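Local coordinates for protein SM80.1 Vicilin (Solanum melongena, PDB 5VF5) that probably serves as a 7S seed storage globulin, a vicilin built from two cupin domains, and binds copper and sodium ions, at residues Q20-R24 with V135-F139; G80-E86 with S107-L112. Residues are numbered along the deposited sequence.

Contact 1 of 2, residues Q20-R24 with V135-F139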
loop_
_atom_site.group_PDB
_atom_site.type_symbol
_atom_site.label_atom_id
_atom_site.label_comp_id
_atom_site.label_asym_id
_atom_site.label_seq_id
_atom_site.Cartn_x
_atom_site.Cartn_y
_atom_site.Cartn_z
ATOM N N GLN A 20 10.833 8.877 -2.739
ATOM C CA GLN A 20 12.133 9.124 -3.397
ATOM C C GLN A 20 12.397 8.070 -4.462
ATOM O O GLN A 20 12.365 6.875 -4.129
ATOM C CB GLN A 20 13.235 9.098 -2.339
ATOM C CG GLN A 20 13.105 10.233 -1.332
ATOM C CD GLN A 20 14.221 10.301 -0.311
ATOM O OE1 GLN A 20 14.404 9.391 0.520
ATOM N NE2 GLN A 20 14.952 11.412 -0.331
ATOM N N SER A 21 12.667 8.483 -5.709
ATOM C CA SER A 21 13.037 7.516 -6.753
ATOM C C SER A 21 14.339 6.829 -6.398
ATOM O O SER A 21 15.320 7.477 -6.049
ATOM C CB SER A 21 13.261 8.093 -8.177
ATOM O OG SER A 21 12.132 8.660 -8.672
ATOM N N ARG A 22 14.360 5.516 -6.534
ATOM C CA ARG A 22 15.565 4.734 -6.291
ATOM C C ARG A 22 16.540 4.692 -7.467
ATOM O O ARG A 22 17.707 4.363 -7.312
ATOM C CB ARG A 22 15.209 3.325 -5.837
ATOM C CG ARG A 22 14.778 3.283 -4.355
ATOM C CD ARG A 22 16.030 3.228 -3.451
ATOM N NE ARG A 22 15.810 3.179 -2.002
ATOM C CZ ARG A 22 15.654 2.078 -1.250
ATOM N NH1 ARG A 22 15.597 0.866 -1.779
ATOM N NH2 ARG A 22 15.474 2.212 0.058
ATOM N N PHE A 23 16.045 5.050 -8.633
ATOM C CA PHE A 23 16.864 5.092 -9.851
ATOM C C PHE A 23 16.209 6.015 -10.853
ATOM O O PHE A 23 15.029 6.369 -10.709
ATOM C CB PHE A 23 17.093 3.698 -10.432
ATOM C CG PHE A 23 15.845 2.828 -10.539
ATOM C CD1 PHE A 23 14.838 3.129 -11.443
ATOM C CD2 PHE A 23 15.686 1.705 -9.747
ATOM C CE1 PHE A 23 13.714 2.347 -11.564
ATOM C CE2 PHE A 23 14.547 0.931 -9.852
ATOM C CZ PHE A 23 13.584 1.234 -10.788
ATOM N N ARG A 24 16.970 6.357 -11.893
ATOM C CA ARG A 24 16.473 7.161 -12.992
ATOM C C ARG A 24 16.195 6.254 -14.153
ATOM O O ARG A 24 17.127 5.750 -14.776
ATOM C CB ARG A 24 17.544 8.171 -13.407
ATOM C CG ARG A 24 18.083 9.030 -12.305
ATOM C CD ARG A 24 17.018 9.995 -11.823
ATOM N NE ARG A 24 17.599 10.964 -10.895
ATOM C CZ ARG A 24 17.209 11.158 -9.638
ATOM N NH1 ARG A 24 16.182 10.486 -9.109
ATOM N NH2 ARG A 24 17.839 12.062 -8.907
ATOM N N VAL A 135 15.231 -1.601 3.343
ATOM C CA VAL A 135 14.894 -2.523 2.254
ATOM C C VAL A 135 15.600 -2.031 0.983
ATOM O O VAL A 135 15.402 -0.906 0.534
ATOM C CB VAL A 135 13.378 -2.549 1.986
ATOM C CG1 VAL A 135 13.016 -3.627 0.945
ATOM C CG2 VAL A 135 12.598 -2.738 3.278
ATOM N N GLN A 136 16.433 -2.911 0.440
ATOM C CA GLN A 136 17.294 -2.620 -0.680
ATOM C C GLN A 136 16.993 -3.518 -1.854
ATOM O O GLN A 136 16.541 -4.654 -1.672
ATOM C CB GLN A 136 18.773 -2.789 -0.266
ATOM C CG GLN A 136 19.277 -1.713 0.692
ATOM C CD GLN A 136 19.389 -0.341 0.043
ATOM O OE1 GLN A 136 19.969 -0.201 -1.018
ATOM N NE2 GLN A 136 18.824 0.676 0.685
ATOM N N GLU A 137 17.271 -3.005 -3.050
ATOM C CA GLU A 137 17.145 -3.768 -4.311
ATOM C C GLU A 137 18.512 -4.278 -4.750
ATOM O O GLU A 137 19.526 -3.569 -4.657
ATOM C CB GLU A 137 16.599 -2.911 -5.456
ATOM C CG GLU A 137 15.141 -2.499 -5.343
ATOM C CD GLU A 137 14.720 -1.637 -6.532
ATOM O OE1 GLU A 137 15.482 -0.705 -6.921
ATOM O OE2 GLU A 137 13.629 -1.888 -7.075
ATOM N N TYR A 138 18.499 -5.486 -5.280
ATOM C CA TYR A 138 19.683 -6.173 -5.734
ATOM C C TYR A 138 19.500 -6.536 -7.183
ATOM O O TYR A 138 18.763 -7.504 -7.501
ATOM C CB TYR A 138 19.910 -7.419 -4.882
ATOM C CG TYR A 138 20.130 -7.157 -3.395
ATOM C CD1 TYR A 138 19.032 -6.927 -2.568
ATOM C CD2 TYR A 138 21.405 -7.082 -2.808
ATOM C CE1 TYR A 138 19.176 -6.636 -1.230
ATOM C CE2 TYR A 138 21.535 -6.831 -1.447
ATOM C CZ TYR A 138 20.432 -6.574 -0.678
ATOM O OH TYR A 138 20.566 -6.321 0.683
ATOM N N PHE A 139 20.104 -5.772 -8.092
ATOM C CA PHE A 139 19.994 -6.031 -9.527
ATOM C C PHE A 139 20.997 -7.088 -9.980
ATOM O O PHE A 139 22.197 -6.866 -10.023
ATOM C CB PHE A 139 20.202 -4.751 -10.344
ATOM C CG PHE A 139 18.995 -3.884 -10.381
ATOM C CD1 PHE A 139 17.950 -4.173 -11.228
ATOM C CD2 PHE A 139 18.851 -2.854 -9.484
ATOM C CE1 PHE A 139 16.777 -3.422 -11.239
ATOM C CE2 PHE A 139 17.706 -2.080 -9.511
ATOM C CZ PHE A 139 16.672 -2.374 -10.366
#

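Contact 2 of 2, residues G80-E86 with S107-L112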
loop_
_atom_site.group_PDB
_atom_site.type_symbol
_atom_site.label_atom_id
_atom_site.label_comp_id
_atom_site.label_asym_id
_atom_site.label_seq_id
_atom_site.Cartn_x
_atom_site.Cartn_y
_atom_site.Cartn_z
ATOM N N GLY A 80 -0.166 -5.878 -15.842
ATOM C CA GLY A 80 1.277 -6.165 -15.959
ATOM C C GLY A 80 1.557 -7.597 -15.615
ATOM O O GLY A 80 0.799 -8.205 -14.850
ATOM N N THR A 81 2.649 -8.128 -16.154
ATOM C CA THR A 81 3.004 -9.483 -15.897
ATOM C C THR A 81 4.202 -9.503 -14.955
ATOM O O THR A 81 5.183 -8.827 -15.231
ATOM C CB THR A 81 3.338 -10.202 -17.214
ATOM O OG1 THR A 81 2.163 -10.153 -18.034
ATOM C CG2 THR A 81 3.757 -11.654 -16.926
ATOM N N ILE A 82 4.091 -10.251 -13.863
ATOM C CA ILE A 82 5.205 -10.483 -12.955
ATOM C C ILE A 82 5.761 -11.861 -13.208
ATOM O O ILE A 82 5.025 -12.842 -13.271
ATOM C CB ILE A 82 4.841 -10.294 -11.469
ATOM C CG1 ILE A 82 6.103 -10.333 -10.617
ATOM C CG2 ILE A 82 3.789 -11.315 -10.990
ATOM C CD1 ILE A 82 5.897 -9.876 -9.213
ATOM N N SER A 83 7.062 -11.966 -13.338
ATOM C CA SER A 83 7.761 -13.209 -13.456
ATOM C C SER A 83 8.676 -13.401 -12.257
ATOM O O SER A 83 9.481 -12.520 -11.964
ATOM C CB SER A 83 8.531 -13.266 -14.771
ATOM O OG SER A 83 7.663 -13.062 -15.884
ATOM N N ILE A 84 8.585 -14.533 -11.576
ATOM C CA ILE A 84 9.293 -14.811 -10.344
ATOM C C ILE A 84 10.198 -16.025 -10.574
ATOM O O ILE A 84 9.715 -17.112 -10.914
ATOM C CB ILE A 84 8.316 -15.102 -9.200
ATOM C CG1 ILE A 84 7.249 -14.030 -9.134
ATOM C CG2 ILE A 84 9.070 -15.271 -7.895
ATOM C CD1 ILE A 84 6.105 -14.310 -8.189
ATOM N N ALA A 85 11.481 -15.859 -10.370
ATOM C CA ALA A 85 12.509 -16.872 -10.566
ATOM C C ALA A 85 13.093 -17.273 -9.213
ATOM O O ALA A 85 13.708 -16.480 -8.538
ATOM C CB ALA A 85 13.584 -16.393 -11.495
ATOM N N GLU A 86 12.843 -18.470 -8.772
ATOM C CA GLU A 86 13.470 -18.991 -7.579
ATOM C C GLU A 86 14.543 -19.981 -8.021
ATOM O O GLU A 86 14.785 -20.155 -9.213
ATOM C CB GLU A 86 12.408 -19.582 -6.636
ATOM C CG GLU A 86 11.902 -18.442 -5.711
ATOM C CD GLU A 86 10.485 -18.500 -5.205
ATOM O OE1 GLU A 86 9.592 -19.108 -5.856
ATOM O OE2 GLU A 86 10.262 -17.874 -4.131
ATOM N N SER A 107 12.961 -13.122 -3.717
ATOM C CA SER A 107 12.489 -13.635 -4.977
ATOM C C SER A 107 12.985 -12.694 -6.080
ATOM O O SER A 107 12.758 -11.483 -6.035
ATOM C CB SER A 107 10.967 -13.659 -4.982
ATOM O OG SER A 107 10.489 -14.576 -4.030
ATOM N N THR A 108 13.646 -13.263 -7.082
ATOM C CA THR A 108 14.051 -12.499 -8.281
ATOM C C THR A 108 12.865 -12.288 -9.183
ATOM O O THR A 108 12.228 -13.280 -9.627
ATOM C CB THR A 108 15.198 -13.190 -9.029
ATOM O OG1 THR A 108 16.335 -13.274 -8.173
ATOM C CG2 THR A 108 15.573 -12.462 -10.288
ATOM N N ILE A 109 12.508 -11.049 -9.399
ATOM C CA ILE A 109 11.374 -10.712 -10.203
ATOM C C ILE A 109 11.729 -9.800 -11.373
ATOM O O ILE A 109 12.686 -9.017 -11.313
ATOM C CB ILE A 109 10.246 -10.066 -9.398
ATOM C CG1 ILE A 109 10.593 -8.676 -8.925
ATOM C CG2 ILE A 109 9.801 -10.952 -8.245
ATOM C CD1 ILE A 109 9.392 -7.882 -8.471
ATOM N N HIS A 110 10.933 -9.906 -12.435
ATOM C CA HIS A 110 10.882 -8.910 -13.468
ATOM C C HIS A 110 9.448 -8.581 -13.797
ATOM O O HIS A 110 8.532 -9.402 -13.499
ATOM C CB HIS A 110 11.773 -9.262 -14.686
ATOM C CG HIS A 110 11.436 -10.534 -15.391
ATOM N ND1 HIS A 110 10.437 -10.599 -16.328
ATOM C CD2 HIS A 110 12.049 -11.738 -15.393
ATOM C CE1 HIS A 110 10.427 -11.813 -16.856
ATOM N NE2 HIS A 110 11.394 -12.526 -16.313
ATOM N N LEU A 111 9.217 -7.400 -14.368
ATOM C CA LEU A 111 7.850 -6.924 -14.633
ATOM C C LEU A 111 7.749 -6.465 -16.070
ATOM O O LEU A 111 8.703 -5.891 -16.607
ATOM C CB LEU A 111 7.507 -5.753 -13.719
ATOM C CG LEU A 111 7.431 -5.991 -12.213
ATOM C CD1 LEU A 111 7.295 -4.667 -11.485
ATOM C CD2 LEU A 111 6.288 -6.914 -11.846
ATOM N N LEU A 112 6.573 -6.687 -16.650
ATOM C CA LEU A 112 6.302 -6.321 -18.025
ATOM C C LEU A 112 4.943 -5.655 -18.118
ATOM O O LEU A 112 3.943 -6.240 -17.692
ATOM C CB LEU A 112 6.302 -7.598 -18.891
ATOM C CG LEU A 112 5.926 -7.475 -20.356
ATOM C CD1 LEU A 112 6.969 -6.622 -21.063
ATOM C CD2 LEU A 112 5.806 -8.865 -20.954
HETATM O O HOH W 1 15.304 -15.674 -6.860
#

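Contact 1 of 2, residues Q20-R24 with V135-F139
The first segment runs on from strand 20-21, where S21, out of reach of the other segment, hydrogen-bonds through OG to OD1 of D29, and reaches across to 135-139 with its next two residues. R22 suits a wide gap, for its CA and that of E137, the nearest pair, are still 8.9 Å apart. Its long side chain spans this and forks onto one carbonyl: NH1 and NH2 of R22 both donate to O of V135, at 2.9 and 3.2 Å. The amide of Q136 lies over one face of the guanidinium, NE2 being 3.7 Å from NH2 of R22. F23 then turns its ring to the other segment. OE1 of E137 sits at the ring edge, 3.5 Å from CE2 of F23, where the partly positive hydrogens of an aromatic ring favour a carboxylate oxygen; CE2 of F23 also touches CZ of F139 at 4.0 Å. This is plain packing at a sheet edge of the N-terminal cupin domain, joining the segment beside strand 28-32 to the loop after strand 120-128.

Contact 2 of 2, residues G80-E86 with S107-L112
S83 lays its CB over the face of the H110 imidazole, a CH-pi contact with CB of S83 3.4 Å from the centroid of the H110 ring. The two residues are cross-strand neighbours in an antiparallel pair of the cupin β-barrel; the axes of segments 80-85 and 108-112 approach to 4.7 Å with 163° between their N-to-C directions. A small residue such as serine leaves room for the ring to fold back across it; helix 186-192 covers this face through I192, which also touches H110 and L112. T81 lies beside L112 on the same face and sends its OG1 to N94. On the opposite face, I82, I84, I109 and L111 form a hydrophobic layer in which CG1 of I82 meets CD2 of L111 at 3.6 Å and CD1 of I82 meets CD1 of I109 at 4.1 Å; beta-branched isoleucine suits the extended backbone, and all four aliphatic side chains suit the buried face. Main-chain bonds fix the register: T81 and L112 exchange two, N of T81 to O of L112 at 2.8 Å and N of L112 to O of T81 at 2.9 Å, and S83 and H110 exchange another two. At A85 and T108 the pattern changes. N of A85 still donates to O of T108 at 2.8 Å, but the return link runs through a water, which donates to O of A85 at 2.5 Å and accepts from N of T108 at 2.9 Å.

In the fold
Both contacts belong to the N-terminal cupin domain, and contact 2 is nested in the chain between the segments of contact 1. Their centres lie about 16 Å apart and they do not touch. Contact 2 is mostly buried and joins neighbouring strands of one sheet by regular main-chain bonds, with aliphatic packing on one face. Contact 1, only partly buried, covers 225 Å² against 555 Å² and relies on side chains, a guanidinium to a carbonyl and an aromatic pair, because its backbones are too far apart to bond. Strand 60-65 links them: M62 meets F23 and E137 in contact 1 and L111 in contact 2.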